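Local coordinates for protein polyphenol oxidase, chloroplastic (Malus domestica, PDB 6ELV) that belongs, as the C-terminal domain, to a polyphenol oxidase that oxidises mono- and o-diphenols to o-diquinones, at residues L106-T109 and D110-E113. Residues are numbered along the deposited sequence; the frame is centred on the assembly and turned at random.
Sequences LGLT and DLLE
This is the junction between strand 99-107, an outermost strand of the four-stranded antiparallel sheet, and the short helix 109-115, where Leu-108 meets Leu-111 and Leu-112 across the first helical turn. The helix starts with an i to i+4 bond. Leu-112 N donates to Leu-108 O at 2.9 Å. The N-H...O angle is 163° and the C=O...N angle 168°. The next bond of the series, Glu-113 N to Thr-109 O at 3.4 Å, is weak. A water bridges the bend, its oxygen 2.9 Å from both Gly-107 O, to which it donates, and Leu-111 N, from which it accepts. This first-turn N-H thus has a partner. Leu-112 CG lies 3.3 Å from Leu-108 O and 4.2 Å from Leu-108 CB. Leu-108 and Leu-111 both pack on Val-68 of strand 62-70, which places the junction against the other sheet. Thr-109 is held from outside the junction: its N donates to Glu-46 OE2, and its OG1 bonds to Glu-47 N. With chi1 at -172°, Leu-111 CG stands away from its own backbone N, which brings CD1 into a loose apolar contact, 4.5 Å from Leu-108 CD2.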
loop_
_atom_site.group_PDB
_atom_site.type_symbol
_atom_site.label_atom_id
_atom_site.label_comp_id
_atom_site.label_asym_id
_atom_site.label_seq_id
_atom_site.Cartn_x
_atom_site.Cartn_y
_atom_site.Cartn_z
ATOM N N LEU A 106 -2.298 4.812 -5.349
ATOM C CA LEU A 106 -3.323 3.925 -5.885
ATOM C C LEU A 106 -4.709 4.405 -5.464
ATOM O O LEU A 106 -4.948 4.705 -4.292
ATOM C CB LEU A 106 -3.121 2.496 -5.363
ATOM C CG LEU A 106 -1.757 1.870 -5.666
ATOM C CD1 LEU A 106 -1.685 0.474 -5.055
ATOM C CD2 LEU A 106 -1.502 1.819 -7.154
ATOM N N GLY A 107 -5.645 4.451 -6.409
ATOM C CA GLY A 107 -7.011 4.844 -6.066
ATOM C C GLY A 107 -7.755 3.733 -5.340
ATOM O O GLY A 107 -7.740 2.569 -5.769
ATOM N N LEU A 108 -8.443 4.102 -4.248
ATOM C CA LEU A 108 -9.170 3.145 -3.420
ATOM C C LEU A 108 -10.685 3.272 -3.453
ATOM O O LEU A 108 -11.358 2.383 -2.932
ATOM C CB LEU A 108 -8.767 3.267 -1.951
ATOM C CG LEU A 108 -7.336 2.922 -1.590
ATOM C CD1 LEU A 108 -7.219 2.980 -0.080
ATOM C CD2 LEU A 108 -6.926 1.548 -2.122
ATOM N N THR A 109 -11.255 4.344 -3.997
ATOM C CA THR A 109 -12.682 4.586 -3.794
ATOM C C THR A 109 -13.534 3.429 -4.309
ATOM O O THR A 109 -14.388 2.897 -3.583
ATOM C CB THR A 109 -13.073 5.935 -4.399
ATOM O OG1 THR A 109 -12.425 6.967 -3.645
ATOM C CG2 THR A 109 -14.587 6.136 -4.353
ATOM N N ASP A 110 -13.319 3.011 -5.558
ATOM C CA ASP A 110 -14.101 1.894 -6.085
ATOM C C ASP A 110 -13.781 0.598 -5.350
ATOM O O ASP A 110 -14.680 -0.211 -5.078
ATOM C CB ASP A 110 -13.846 1.714 -7.583
ATOM C CG ASP A 110 -14.329 2.885 -8.413
ATOM O OD1 ASP A 110 -15.413 3.431 -8.113
ATOM O OD2 ASP A 110 -13.620 3.256 -9.377
ATOM N N LEU A 111 -12.502 0.374 -5.049
ATOM C CA LEU A 111 -12.110 -0.847 -4.360
ATOM C C LEU A 111 -12.855 -0.992 -3.035
ATOM O O LEU A 111 -13.342 -2.083 -2.709
ATOM C CB LEU A 111 -10.595 -0.847 -4.153
ATOM C CG LEU A 111 -9.972 -2.139 -3.605
ATOM C CD1 LEU A 111 -8.501 -2.230 -3.960
ATOM C CD2 LEU A 111 -10.114 -2.254 -2.094
ATOM N N LEU A 112 -12.947 0.091 -2.257
ATOM C CA LEU A 112 -13.611 -0.012 -0.962
ATOM C C LEU A 112 -15.083 -0.361 -1.126
ATOM O O LEU A 112 -15.653 -1.087 -0.306
ATOM C CB LEU A 112 -13.444 1.283 -0.173
ATOM C CG LEU A 112 -12.006 1.607 0.219
ATOM C CD1 LEU A 112 -11.944 2.906 1.005
ATOM C CD2 LEU A 112 -11.320 0.458 0.966
ATOM N N GLU A 113 -15.723 0.158 -2.172
ATOM C CA GLU A 113 -17.109 -0.212 -2.447
ATOM C C GLU A 113 -17.219 -1.689 -2.811
ATOM O O GLU A 113 -18.141 -2.385 -2.365
ATOM C CB GLU A 113 -17.658 0.668 -3.574
ATOM C CG GLU A 113 -19.125 0.447 -3.880
ATOM C CD GLU A 113 -19.627 1.335 -5.005
ATOM O OE1 GLU A 113 -18.919 2.293 -5.375
ATOM O OE2 GLU A 113 -20.735 1.081 -5.515
HETATM O O HOH W 1 -10.412 1.811 -6.497
#